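Local coordinates for protein type II restriction enzyme NgoMIV (Neisseria gonorrhoeae, PDB 1FIU) that cuts double-stranded DNA at the sequence GCCGGC as a magnesium-dependent homotetrameric type II restriction endonuclease, at residues 20-25 / 49-54; 30-35 / 42-47; 217-222 / 278-283; 247-252 / 263-268. One frame throughout, in Å; residues are numbered along the deposited sequence.

Contact 1 (20-25 / 49-54); sequences NILATN and DLLHSE
Leu-22 and Leu-51 meet through one methyl each. CD2 of Leu-22 lies 3.6 Å from CD2 of Leu-51, and the two side chains cross at about a right angle. Leu-22 reaches over because its CG stands anti to the backbone N (chi1 180°), which sends the branched end out toward the other segment. Ser-53 makes the second touch. Its OG lies 4.0 Å from CA of Ala-23, a van der Waals approach to the backbone. The hydroxyl finds its polar partner in a water. That water is 2.8 Å from OG of Ser-53 and 2.7 Å from OG1 of Thr-24, so it bridges the two segments where their side chains are too far apart to bond directly.

Each segment holds the exit from a helix. Asn-20 and His-52 each take a positive phi (63° and 64°) and close a Schellman motif, the first after helix 4-18 and the second after helix 38-50, which ends inside 49-54. In the second of these, the backbone N of His-52 bonds to O of Asp-49 at 2.9 Å. The backbones come nearest at Ala-23 and Ser-53, whose CA atoms are 6.4 Å apart. Leu-17 of helix 4-18 packs on both Leu-22 and Ser-53, and His-13 packs on Leu-51. OG of Ser-31 is hydrogen-bonded to O of Ile-21 and N of Ala-23.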
loop_
_atom_site.group_PDB
_atom_site.type_symbol
_atom_site.label_atom_id
_atom_site.label_comp_id
_atom_site.label_asym_id
_atom_site.label_seq_id
_atom_site.Cartn_x
_atom_site.Cartn_y
_atom_site.Cartn_z
ATOM N N ASN I 20 -24.899 23.980 -22.070
ATOM C CA ASN I 20 -25.618 22.774 -22.491
ATOM C C ASN I 20 -24.891 21.494 -22.051
ATOM O O ASN I 20 -25.072 20.433 -22.661
ATOM C CB ASN I 20 -25.825 22.769 -24.015
ATOM C CG ASN I 20 -26.810 23.829 -24.474
ATOM O OD1 ASN I 20 -27.011 24.027 -25.671
ATOM N ND2 ASN I 20 -27.424 24.513 -23.528
ATOM N N ILE I 21 -24.059 21.604 -21.010
ATOM C CA ILE I 21 -23.329 20.444 -20.489
ATOM C C ILE I 21 -24.390 19.581 -19.823
ATOM O O ILE I 21 -24.434 18.364 -20.021
ATOM C CB ILE I 21 -22.270 20.850 -19.446
ATOM C CG1 ILE I 21 -21.310 21.907 -20.046
ATOM C CG2 ILE I 21 -21.536 19.604 -18.962
ATOM C CD1 ILE I 21 -20.844 21.600 -21.450
ATOM N N LEU I 22 -25.230 20.236 -19.023
ATOM C CA LEU I 22 -26.368 19.591 -18.365
ATOM C C LEU I 22 -27.613 20.077 -19.124
ATOM O O LEU I 22 -27.932 21.269 -19.100
ATOM C CB LEU I 22 -26.503 20.013 -16.896
ATOM C CG LEU I 22 -27.704 19.347 -16.189
ATOM C CD1 LEU I 22 -27.488 17.824 -16.102
ATOM C CD2 LEU I 22 -27.879 19.918 -14.800
ATOM N N ALA I 23 -28.299 19.163 -19.802
ATOM C CA ALA I 23 -29.505 19.540 -20.559
ATOM C C ALA I 23 -30.315 18.277 -20.796
ATOM O O ALA I 23 -29.962 17.209 -20.290
ATOM C CB ALA I 23 -29.122 20.180 -21.879
ATOM N N THR I 24 -31.399 18.398 -21.556
ATOM C CA THR I 24 -32.273 17.251 -21.824
ATOM C C THR I 24 -32.378 17.084 -23.331
ATOM O O THR I 24 -32.501 18.083 -24.042
ATOM C CB THR I 24 -33.692 17.513 -21.245
ATOM O OG1 THR I 24 -33.602 17.794 -19.840
ATOM C CG2 THR I 24 -34.592 16.325 -21.460
ATOM N N ASN I 25 -32.300 15.849 -23.842
ATOM C CA ASN I 25 -32.427 15.706 -25.293
ATOM C C ASN I 25 -33.897 15.561 -25.689
ATOM O O ASN I 25 -34.785 15.575 -24.826
ATOM C CB ASN I 25 -31.577 14.549 -25.860
ATOM C CG ASN I 25 -32.067 13.163 -25.465
ATOM O OD1 ASN I 25 -33.160 12.981 -24.947
ATOM N ND2 ASN I 25 -31.238 12.167 -25.741
ATOM N N ASP I 49 -34.494 19.248 -12.879
ATOM C CA ASP I 49 -35.673 20.088 -12.623
ATOM C C ASP I 49 -35.386 21.020 -11.441
ATOM O O ASP I 49 -35.697 22.210 -11.471
ATOM C CB ASP I 49 -36.909 19.235 -12.306
ATOM C CG ASP I 49 -38.161 20.084 -12.089
ATOM O OD1 ASP I 49 -38.627 20.719 -13.065
ATOM O OD2 ASP I 49 -38.671 20.134 -10.943
ATOM N N LEU I 50 -34.776 20.471 -10.398
ATOM C CA LEU I 50 -34.448 21.262 -9.231
ATOM C C LEU I 50 -33.401 22.327 -9.548
ATOM O O LEU I 50 -33.256 23.304 -8.808
ATOM C CB LEU I 50 -33.967 20.346 -8.111
ATOM C CG LEU I 50 -35.113 19.546 -7.482
ATOM C CD1 LEU I 50 -34.532 18.626 -6.420
ATOM C CD2 LEU I 50 -36.158 20.496 -6.879
ATOM N N LEU I 51 -32.689 22.145 -10.657
ATOM C CA LEU I 51 -31.668 23.100 -11.088
ATOM C C LEU I 51 -32.235 24.077 -12.118
ATOM O O LEU I 51 -31.523 24.946 -12.631
ATOM C CB LEU I 51 -30.479 22.343 -11.677
ATOM C CG LEU I 51 -29.330 22.036 -10.705
ATOM C CD1 LEU I 51 -29.811 21.238 -9.514
ATOM C CD2 LEU I 51 -28.247 21.279 -11.447
ATOM N N HIS I 52 -33.523 23.915 -12.409
ATOM C CA HIS I 52 -34.245 24.742 -13.372
ATOM C C HIS I 52 -33.735 24.625 -14.805
ATOM O O HIS I 52 -33.746 25.599 -15.571
ATOM C CB HIS I 52 -34.230 26.209 -12.928
ATOM C CG HIS I 52 -34.691 26.411 -11.520
ATOM N ND1 HIS I 52 -35.969 26.100 -11.102
ATOM C CD2 HIS I 52 -34.044 26.886 -10.429
ATOM C CE1 HIS I 52 -36.087 26.374 -9.815
ATOM N NE2 HIS I 52 -34.934 26.852 -9.381
ATOM N N SER I 53 -33.287 23.430 -15.180
ATOM C CA SER I 53 -32.805 23.201 -16.534
ATOM C C SER I 53 -34.021 23.215 -17.448
ATOM O O SER I 53 -35.026 22.570 -17.141
ATOM C CB SER I 53 -32.126 21.838 -16.650
ATOM O OG SER I 53 -31.663 21.607 -17.972
ATOM N N GLU I 54 -33.927 23.922 -18.567
ATOM C CA GLU I 54 -35.066 23.990 -19.495
ATOM C C GLU I 54 -34.670 23.693 -20.934
ATOM O O GLU I 54 -35.501 23.342 -21.775
ATOM C CB GLU I 54 -35.723 25.382 -19.417
ATOM C CG GLU I 54 -36.391 25.663 -18.079
ATOM C CD GLU I 54 -37.038 27.043 -17.998
ATOM O OE1 GLU I 54 -37.098 27.754 -19.030
ATOM O OE2 GLU I 54 -37.493 27.409 -16.888
HETATM O O HOH W 1 -33.431 20.488 -19.772
#

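Contact 2 (30-35 / 42-47); sequences VSNADG and NIAKGI. With nucleotides of chain D.
Ala-44 presents its CB to three residues of the loop 30-35. CB of Ala-33 comes closest, 3.5 Å from CB of Ala-44. OD1 of Asn-32 is 3.6 Å from the same methyl of Ala-44, and CB of Val-30 also packs against it. Val-30 touches the helix with both branches. CG1, anti to the backbone N (chi1 175°), lies against the carbonyl O of Ala-44. CG2 of Val-30 rests 3.7 Å from CA of Lys-45 and also touches CD of that residue. The lysine chain bends at chi2, and its NZ goes on to bond with O of Gly-28.

Asn-32 has CG between its backbone N and carbonyl carbon, with chi1 at 61°. This turns the amide toward the helix. OD1 of Asn-32 accepts a hydrogen bond from a water at 2.9 Å, and that water also donates to O of Ala-44, again at 2.9 Å. ND2 bonds to O of Ala-221. The loop is bent by a type I beta turn from Val-30 to Ala-33. Just past it, OD2 of Asp-34 accepts a bent hydrogen bond (3.0 Å, N-H...O angle 133°) from N4 of cytosine DC5 of chain D, a base of the bound DNA. Arg-227 forms a salt bridge with that same oxygen. The loop thus lies between helix 38-50 and the end of strand 215-220, while Ile-43 and Ile-47 pack on Leu-249 of helix 246-256.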
loop_
_atom_site.group_PDB
_atom_site.type_symbol
_atom_site.label_atom_id
_atom_site.label_comp_id
_atom_site.label_asym_id
_atom_site.label_seq_id
_atom_site.Cartn_x
_atom_site.Cartn_y
_atom_site.Cartn_z
ATOM N N VAL I 30 -31.779 13.198 -19.612
ATOM C CA VAL I 30 -30.899 14.261 -19.125
ATOM C C VAL I 30 -29.459 13.811 -19.387
ATOM O O VAL I 30 -29.134 12.626 -19.273
ATOM C CB VAL I 30 -31.194 14.556 -17.647
ATOM C CG1 VAL I 30 -30.195 15.574 -17.080
ATOM C CG2 VAL I 30 -32.609 15.127 -17.560
ATOM N N SER I 31 -28.606 14.762 -19.761
ATOM C CA SER I 31 -27.242 14.471 -20.181
ATOM C C SER I 31 -26.250 13.819 -19.231
ATOM O O SER I 31 -25.161 13.440 -19.666
ATOM C CB SER I 31 -26.607 15.723 -20.779
ATOM O OG SER I 31 -26.552 16.726 -19.801
ATOM N N ASN I 32 -26.584 13.700 -17.948
ATOM C CA ASN I 32 -25.662 12.987 -17.065
ATOM C C ASN I 32 -26.296 11.646 -16.665
ATOM O O ASN I 32 -25.771 10.919 -15.820
ATOM C CB ASN I 32 -25.271 13.829 -15.827
ATOM C CG ASN I 32 -26.442 14.197 -14.971
ATOM O OD1 ASN I 32 -27.568 14.329 -15.462
ATOM N ND2 ASN I 32 -26.197 14.381 -13.675
ATOM N N ALA I 33 -27.429 11.316 -17.298
ATOM C CA ALA I 33 -28.109 10.049 -17.017
ATOM C C ALA I 33 -27.650 8.920 -17.936
ATOM O O ALA I 33 -27.064 9.147 -18.985
ATOM C CB ALA I 33 -29.635 10.220 -17.178
ATOM N N ASP I 34 -27.923 7.690 -17.506
ATOM C CA ASP I 34 -27.641 6.501 -18.291
ATOM C C ASP I 34 -29.077 6.104 -18.671
ATOM O O ASP I 34 -29.800 5.567 -17.843
ATOM C CB ASP I 34 -26.998 5.420 -17.402
ATOM C CG ASP I 34 -26.886 4.068 -18.100
ATOM O OD1 ASP I 34 -27.356 3.945 -19.254
ATOM O OD2 ASP I 34 -26.345 3.126 -17.490
ATOM N N GLY I 35 -29.487 6.386 -19.912
ATOM C CA GLY I 35 -30.853 6.088 -20.337
ATOM C C GLY I 35 -31.362 4.659 -20.243
ATOM O O GLY I 35 -32.565 4.412 -20.328
ATOM N N ASN I 42 -34.614 8.766 -13.963
ATOM C CA ASN I 42 -35.469 9.557 -13.082
ATOM C C ASN I 42 -34.739 10.444 -12.085
ATOM O O ASN I 42 -35.187 11.562 -11.793
ATOM C CB ASN I 42 -36.454 8.659 -12.328
ATOM C CG ASN I 42 -37.459 8.022 -13.253
ATOM O OD1 ASN I 42 -37.949 8.671 -14.175
ATOM N ND2 ASN I 42 -37.773 6.755 -13.018
ATOM N N ILE I 43 -33.629 9.952 -11.542
ATOM C CA ILE I 43 -32.869 10.755 -10.593
ATOM C C ILE I 43 -32.294 11.975 -11.321
ATOM O O ILE I 43 -32.431 13.099 -10.857
ATOM C CB ILE I 43 -31.714 9.939 -9.932
ATOM C CG1 ILE I 43 -32.296 8.862 -9.002
ATOM C CG2 ILE I 43 -30.820 10.872 -9.105
ATOM C CD1 ILE I 43 -31.242 7.877 -8.522
ATOM N N ALA I 44 -31.673 11.753 -12.471
ATOM C CA ALA I 44 -31.083 12.852 -13.233
ATOM C C ALA I 44 -32.118 13.907 -13.645
ATOM O O ALA I 44 -31.843 15.108 -13.637
ATOM C CB ALA I 44 -30.399 12.319 -14.441
ATOM N N LYS I 45 -33.299 13.443 -14.023
ATOM C CA LYS I 45 -34.375 14.342 -14.423
ATOM C C LYS I 45 -34.821 15.189 -13.237
ATOM O O LYS I 45 -35.037 16.401 -13.374
ATOM C CB LYS I 45 -35.557 13.524 -14.921
ATOM C CG LYS I 45 -36.602 14.339 -15.632
ATOM C CD LYS I 45 -36.307 14.341 -17.110
ATOM C CE LYS I 45 -37.561 14.626 -17.913
ATOM N NZ LYS I 45 -37.306 14.399 -19.352
ATOM N N GLY I 46 -34.983 14.538 -12.084
ATOM C CA GLY I 46 -35.385 15.258 -10.889
ATOM C C GLY I 46 -34.354 16.324 -10.522
ATOM O O GLY I 46 -34.697 17.462 -10.171
ATOM N N ILE I 47 -33.077 15.964 -10.598
ATOM C CA ILE I 47 -32.037 16.926 -10.258
ATOM C C ILE I 47 -32.050 18.118 -11.219
ATOM O O ILE I 47 -32.008 19.277 -10.787
ATOM C CB ILE I 47 -30.636 16.259 -10.280
ATOM C CG1 ILE I 47 -30.497 15.308 -9.095
ATOM C CG2 ILE I 47 -29.550 17.328 -10.230
ATOM C CD1 ILE I 47 -29.160 14.534 -9.085
ATOM P P DC D 5 -26.714 1.593 -27.794
ATOM O OP1 DC D 5 -26.580 1.247 -29.216
ATOM O OP2 DC D 5 -27.953 2.209 -27.289
ATOM O "O5'" DC D 5 -26.496 0.293 -26.908
ATOM C "C5'" DC D 5 -25.420 -0.594 -27.166
ATOM C "C4'" DC D 5 -25.418 -1.704 -26.142
ATOM O "O4'" DC D 5 -24.904 -1.215 -24.882
ATOM C "C3'" DC D 5 -26.804 -2.283 -25.834
ATOM O "O3'" DC D 5 -26.715 -3.709 -25.826
ATOM C "C2'" DC D 5 -27.097 -1.806 -24.424
ATOM C "C1'" DC D 5 -25.697 -1.754 -23.837
ATOM N N1 DC D 5 -25.515 -0.912 -22.653
ATOM C C2 DC D 5 -24.572 -1.317 -21.672
ATOM O O2 DC D 5 -23.942 -2.371 -21.845
ATOM N N3 DC D 5 -24.382 -0.543 -20.581
ATOM C C4 DC D 5 -25.071 0.603 -20.442
ATOM N N4 DC D 5 -24.841 1.351 -19.353
ATOM C C5 DC D 5 -26.029 1.034 -21.419
ATOM C C6 DC D 5 -26.220 0.248 -22.489
HETATM O O HOH W 2 -29.022 15.678 -13.408
#

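Contact 3 (217-222 / 278-283); sequences VVVTAE and SDLPLD
Segment 217-222 runs as a strand from Val-217 to Thr-220 and then leaves the sheet. Segment 278-283 enters the short helix 280-283, where N of Asp-283 bonds to O of Asp-279 at 3.0 Å. The backbones stay well apart, with CA of Val-217 and CA of Leu-280 8.8 Å from each other. The gap is bridged by side chains. Val-217 and Val-219 project from the same face of the strand, while Val-218 points the other way.

Leu-280 answers both valines with its two methyls. CD1 of Leu-280 lies 4.1 Å from CG2 of Val-217, and its CD2 lies 3.8 Å from CG2 of Val-219. Its CG is anti to the backbone N (chi1 -177°), which carries the fork out to the strand. The strand belongs to the central mixed sheet of the PD-(D/E)XK nuclease fold, between strands 179-187 and 240-243. The side chain of Val-219 is about 5 Å from that of Cys-186, a magnesium-site residue, and about 9 Å from a magnesium ion. Helix 62-81 adds to the same layer, through Cys-73 on Val-219 and Val-77 on Leu-280.

At the end of the strand Thr-220 forms an ST turn. OG1 of Thr-220 accepts from N of Glu-222 at 3.1 Å, with a fairly straight N-H...O angle of 162°. OD1 of Asp-279 and OD1 of Asp-283 accept from N of Tyr-167 and N of Ser-169 of a second subunit.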
loop_
_atom_site.group_PDB
_atom_site.type_symbol
_atom_site.label_atom_id
_atom_site.label_comp_id
_atom_site.label_asym_id
_atom_site.label_seq_id
_atom_site.Cartn_x
_atom_site.Cartn_y
_atom_site.Cartn_z
ATOM N N VAL I 217 -9.034 14.515 -3.965
ATOM C CA VAL I 217 -10.505 14.448 -3.962
ATOM C C VAL I 217 -11.053 14.184 -5.352
ATOM O O VAL I 217 -10.344 14.299 -6.348
ATOM C CB VAL I 217 -11.104 15.770 -3.441
ATOM C CG1 VAL I 217 -10.606 16.049 -2.015
ATOM C CG2 VAL I 217 -10.716 16.938 -4.412
ATOM N N VAL I 218 -12.326 13.810 -5.409
ATOM C CA VAL I 218 -12.987 13.552 -6.683
ATOM C C VAL I 218 -14.280 14.349 -6.690
ATOM O O VAL I 218 -14.971 14.396 -5.681
ATOM C CB VAL I 218 -13.364 12.062 -6.841
ATOM C CG1 VAL I 218 -14.105 11.864 -8.149
ATOM C CG2 VAL I 218 -12.110 11.190 -6.792
ATOM N N VAL I 219 -14.587 15.000 -7.813
ATOM C CA VAL I 219 -15.856 15.750 -7.939
ATOM C C VAL I 219 -16.610 15.058 -9.074
ATOM O O VAL I 219 -16.037 14.770 -10.115
ATOM C CB VAL I 219 -15.616 17.233 -8.328
ATOM C CG1 VAL I 219 -16.988 17.939 -8.576
ATOM C CG2 VAL I 219 -14.848 17.943 -7.201
ATOM N N THR I 220 -17.899 14.796 -8.882
ATOM C CA THR I 220 -18.645 14.084 -9.911
ATOM C C THR I 220 -20.075 14.582 -10.087
ATOM O O THR I 220 -20.664 15.149 -9.162
ATOM C CB THR I 220 -18.667 12.549 -9.571
ATOM O OG1 THR I 220 -19.200 11.811 -10.678
ATOM C CG2 THR I 220 -19.514 12.280 -8.316
ATOM N N ALA I 221 -20.622 14.381 -11.291
ATOM C CA ALA I 221 -22.015 14.739 -11.536
ATOM C C ALA I 221 -22.813 13.448 -11.748
ATOM O O ALA I 221 -23.953 13.493 -12.203
ATOM C CB ALA I 221 -22.151 15.656 -12.740
ATOM N N GLU I 222 -22.221 12.301 -11.408
ATOM C CA GLU I 222 -22.934 11.015 -11.554
ATOM C C GLU I 222 -24.216 11.051 -10.709
ATOM O O GLU I 222 -24.179 11.334 -9.504
ATOM C CB GLU I 222 -22.019 9.858 -11.116
ATOM C CG GLU I 222 -22.760 8.512 -10.944
ATOM C CD GLU I 222 -23.476 8.080 -12.214
ATOM O OE1 GLU I 222 -24.569 7.482 -12.092
ATOM O OE2 GLU I 222 -22.953 8.321 -13.330
ATOM N N SER I 278 -20.198 22.473 -2.610
ATOM C CA SER I 278 -19.976 23.654 -1.764
ATOM C C SER I 278 -19.104 23.395 -0.528
ATOM O O SER I 278 -18.627 24.331 0.113
ATOM C CB SER I 278 -21.334 24.283 -1.314
ATOM O OG SER I 278 -22.004 23.480 -0.367
ATOM N N ASP I 279 -18.905 22.134 -0.183
ATOM C CA ASP I 279 -18.066 21.782 0.965
ATOM C C ASP I 279 -16.589 21.779 0.562
ATOM O O ASP I 279 -15.689 21.891 1.419
ATOM C CB ASP I 279 -18.433 20.381 1.448
ATOM C CG ASP I 279 -19.798 20.339 2.081
ATOM O OD1 ASP I 279 -19.982 21.106 3.036
ATOM O OD2 ASP I 279 -20.667 19.558 1.626
ATOM N N LEU I 280 -16.339 21.679 -0.736
ATOM C CA LEU I 280 -14.958 21.562 -1.199
ATOM C C LEU I 280 -14.020 22.726 -0.887
ATOM O O LEU I 280 -12.913 22.503 -0.360
ATOM C CB LEU I 280 -14.917 21.231 -2.698
ATOM C CG LEU I 280 -13.500 21.015 -3.256
ATOM C CD1 LEU I 280 -12.751 19.949 -2.432
ATOM C CD2 LEU I 280 -13.590 20.603 -4.720
ATOM N N PRO I 281 -14.420 23.974 -1.190
ATOM C CA PRO I 281 -13.509 25.095 -0.887
ATOM C C PRO I 281 -13.084 25.130 0.578
ATOM O O PRO I 281 -11.897 25.273 0.885
ATOM C CB PRO I 281 -14.325 26.324 -1.276
ATOM C CG PRO I 281 -15.226 25.808 -2.364
ATOM C CD PRO I 281 -15.658 24.461 -1.824
ATOM N N LEU I 282 -14.035 24.960 1.497
ATOM C CA LEU I 282 -13.694 24.952 2.921
ATOM C C LEU I 282 -12.849 23.728 3.303
ATOM O O LEU I 282 -11.964 23.826 4.159
ATOM C CB LEU I 282 -14.966 25.001 3.789
ATOM C CG LEU I 282 -15.424 26.400 4.200
ATOM C CD1 LEU I 282 -16.844 26.316 4.776
ATOM C CD2 LEU I 282 -14.451 27.003 5.235
ATOM N N ASP I 283 -13.107 22.569 2.687
ATOM C CA ASP I 283 -12.300 21.393 3.007
ATOM C C ASP I 283 -10.849 21.588 2.512
ATOM O O ASP I 283 -9.931 21.003 3.063
ATOM C CB ASP I 283 -12.917 20.125 2.413
ATOM C CG ASP I 283 -14.021 19.557 3.302
ATOM O OD1 ASP I 283 -14.224 20.096 4.410
ATOM O OD2 ASP I 283 -14.654 18.568 2.894
#

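Contact 4 (247-252 / 263-268); sequences YELEQI and DLFYIM
Glu-250 and Leu-249 pack against Phe-265, and Glu-250 also bonds to Tyr-266, joining two consecutive helices, 246-256 and 259-270, in a helical hairpin. The short segments run roughly antiparallel, with 145° between their directions. Their axes are 11.1 Å apart at closest approach, and the long side chains fill the distance.

The side chain of Glu-250 can be followed outward. CB of Glu-250 sits obliquely against the Phe-265 ring, 3.6 Å from CZ of Phe-265. CG stands anti to the backbone N (chi1 -176°) and the chain stays extended beyond it. CG of Glu-250 therefore passes the ring at 3.8 Å from CE2 of Phe-265, and it also lies close to OH of Tyr-266. CD is near the same hydroxyl. At the tip, the carboxylate plane is turned 56° from the tyrosine ring, and OE2 lies at the ring edge, near its plane.

Leu-249 meets the Phe-265 ring at its edge. CD2 of Leu-249 lies 3.9 Å from CE1 of Phe-265, and the two side chains run past one another, pointing opposite ways. The two aromatic neighbours also meet each other. CD2 of Phe-265 stands 3.7 Å above the plane of the Tyr-266 ring, over the centre of one face, and CE2 of Tyr-266 lies in plane at the edge of the Phe-265 ring. Gln-254 gives the tyrosine hydroxyl a second partner through NE2. The OH of Tyr-266 donates to OE2 of Glu-250 at 2.6 Å, and OE2 receives it on the anti lone pair.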
loop_
_atom_site.group_PDB
_atom_site.type_symbol
_atom_site.label_atom_id
_atom_site.label_comp_id
_atom_site.label_asym_id
_atom_site.label_seq_id
_atom_site.Cartn_x
_atom_site.Cartn_y
_atom_site.Cartn_z
ATOM N N TYR I 247 -27.644 18.306 -2.542
ATOM C CA TYR I 247 -28.937 18.622 -1.936
ATOM C C TYR I 247 -30.080 18.158 -2.828
ATOM O O TYR I 247 -31.071 17.599 -2.339
ATOM C CB TYR I 247 -29.051 20.127 -1.700
ATOM C CG TYR I 247 -27.870 20.715 -0.939
ATOM C CD1 TYR I 247 -27.457 22.029 -1.180
ATOM C CD2 TYR I 247 -27.153 19.946 -0.019
ATOM C CE1 TYR I 247 -26.345 22.563 -0.533
ATOM C CE2 TYR I 247 -26.031 20.471 0.643
ATOM C CZ TYR I 247 -25.635 21.779 0.372
ATOM O OH TYR I 247 -24.510 22.303 0.973
ATOM N N GLU I 248 -29.934 18.390 -4.125
ATOM C CA GLU I 248 -30.952 18.007 -5.093
ATOM C C GLU I 248 -31.036 16.487 -5.225
ATOM O O GLU I 248 -32.140 15.930 -5.344
ATOM C CB GLU I 248 -30.663 18.665 -6.438
ATOM C CG GLU I 248 -30.703 20.196 -6.400
ATOM C CD GLU I 248 -29.465 20.855 -5.778
ATOM O OE1 GLU I 248 -28.500 20.144 -5.397
ATOM O OE2 GLU I 248 -29.465 22.104 -5.680
ATOM N N LEU I 249 -29.883 15.808 -5.200
ATOM C CA LEU I 249 -29.857 14.353 -5.254
ATOM C C LEU I 249 -30.612 13.804 -4.039
ATOM O O LEU I 249 -31.434 12.891 -4.167
ATOM C CB LEU I 249 -28.413 13.826 -5.214
ATOM C CG LEU I 249 -28.200 12.319 -5.021
ATOM C CD1 LEU I 249 -28.945 11.479 -6.068
ATOM C CD2 LEU I 249 -26.693 12.060 -5.148
ATOM N N GLU I 250 -30.325 14.360 -2.864
ATOM C CA GLU I 250 -30.981 13.908 -1.636
ATOM C C GLU I 250 -32.491 14.126 -1.718
ATOM O O GLU I 250 -33.268 13.245 -1.332
ATOM C CB GLU I 250 -30.430 14.653 -0.414
ATOM C CG GLU I 250 -31.005 14.172 0.912
ATOM C CD GLU I 250 -30.490 14.974 2.109
ATOM O OE1 GLU I 250 -30.209 16.185 1.965
ATOM O OE2 GLU I 250 -30.384 14.387 3.204
ATOM N N GLN I 251 -32.896 15.286 -2.226
ATOM C CA GLN I 251 -34.333 15.601 -2.334
ATOM C C GLN I 251 -35.048 14.641 -3.287
ATOM O O GLN I 251 -36.171 14.174 -2.996
ATOM C CB GLN I 251 -34.520 17.045 -2.815
ATOM C CG GLN I 251 -35.952 17.589 -2.671
ATOM C CD GLN I 251 -36.044 19.072 -3.027
ATOM O OE1 GLN I 251 -35.224 19.882 -2.582
ATOM N NE2 GLN I 251 -37.040 19.431 -3.832
ATOM N N ILE I 252 -34.420 14.339 -4.424
ATOM C CA ILE I 252 -35.074 13.439 -5.376
ATOM C C ILE I 252 -35.179 12.029 -4.829
ATOM O O ILE I 252 -36.229 11.389 -4.960
ATOM C CB ILE I 252 -34.373 13.436 -6.751
ATOM C CG1 ILE I 252 -34.455 14.846 -7.342
ATOM C CG2 ILE I 252 -35.071 12.462 -7.724
ATOM C CD1 ILE I 252 -35.904 15.388 -7.425
ATOM N N ASP I 263 -30.470 4.558 1.380
ATOM C CA ASP I 263 -29.634 3.910 2.377
ATOM C C ASP I 263 -28.156 4.065 2.009
ATOM O O ASP I 263 -27.324 4.363 2.870
ATOM C CB ASP I 263 -29.972 2.418 2.482
ATOM C CG ASP I 263 -31.308 2.169 3.169
ATOM O OD1 ASP I 263 -31.897 3.141 3.678
ATOM O OD2 ASP I 263 -31.756 1.005 3.211
ATOM N N LEU I 264 -27.844 3.865 0.733
ATOM C CA LEU I 264 -26.458 3.945 0.277
ATOM C C LEU I 264 -25.968 5.387 0.336
ATOM O O LEU I 264 -24.828 5.651 0.762
ATOM C CB LEU I 264 -26.339 3.350 -1.130
ATOM C CG LEU I 264 -24.921 3.268 -1.728
ATOM C CD1 LEU I 264 -23.933 2.644 -0.703
ATOM C CD2 LEU I 264 -24.965 2.444 -3.003
ATOM N N PHE I 265 -26.829 6.318 -0.068
ATOM C CA PHE I 265 -26.517 7.741 -0.015
ATOM C C PHE I 265 -26.136 8.123 1.422
ATOM O O PHE I 265 -25.119 8.778 1.639
ATOM C CB PHE I 265 -27.739 8.574 -0.444
ATOM C CG PHE I 265 -27.564 10.055 -0.288
ATOM C CD1 PHE I 265 -27.051 10.832 -1.339
ATOM C CD2 PHE I 265 -27.960 10.698 0.887
ATOM C CE1 PHE I 265 -26.949 12.222 -1.217
ATOM C CE2 PHE I 265 -27.865 12.076 1.020
ATOM C CZ PHE I 265 -27.354 12.854 -0.047
ATOM N N TYR I 266 -26.952 7.742 2.412
ATOM C CA TYR I 266 -26.605 8.099 3.790
ATOM C C TYR I 266 -25.397 7.362 4.338
ATOM O O TYR I 266 -24.708 7.888 5.205
ATOM C CB TYR I 266 -27.820 7.949 4.729
ATOM C CG TYR I 266 -28.835 9.039 4.479
ATOM C CD1 TYR I 266 -30.093 8.741 3.961
ATOM C CD2 TYR I 266 -28.506 10.384 4.674
ATOM C CE1 TYR I 266 -30.997 9.751 3.634
ATOM C CE2 TYR I 266 -29.404 11.407 4.348
ATOM C CZ TYR I 266 -30.647 11.079 3.826
ATOM O OH TYR I 266 -31.544 12.066 3.479
ATOM N N ILE I 267 -25.120 6.162 3.844
ATOM C CA ILE I 267 -23.926 5.448 4.301
ATOM C C ILE I 267 -22.723 6.293 3.890
ATOM O O ILE I 267 -21.789 6.504 4.683
ATOM C CB ILE I 267 -23.801 4.065 3.657
ATOM C CG1 ILE I 267 -24.786 3.111 4.347
ATOM C CG2 ILE I 267 -22.368 3.527 3.808
ATOM C CD1 ILE I 267 -24.916 1.795 3.662
ATOM N N MET I 268 -22.752 6.784 2.656
ATOM C CA MET I 268 -21.651 7.615 2.158
ATOM C C MET I 268 -21.596 8.989 2.811
ATOM O O MET I 268 -20.513 9.454 3.176
ATOM C CB MET I 268 -21.732 7.768 0.632
ATOM C CG MET I 268 -21.556 6.466 -0.113
ATOM S SD MET I 268 -21.486 6.680 -1.896
ATOM C CE MET I 268 -23.277 6.952 -2.307
#

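How the contacts relate
Contacts 1 and 2 share helix 38-50, with centres 9 Å apart. Along the chain, contact 2 falls within the span of contact 1, and contact 4 falls within that of contact 3. Contact 4 joins the first pair through helix 246-256, which packs on helix 38-50, for example with Ile-252 on Leu-50. Contact 3 joins strand 215-220 to helix 280-283 near the centre of the chain, about 20 Å between centres from contacts 1 and 2. It meets contact 4 in a probable hydrogen bond between OG of Ser-278 and OH of Tyr-247. The DNA-contacting loop of contact 2 is thus connected to helices 38-50 and 246-256 and to the end of strand 215-220.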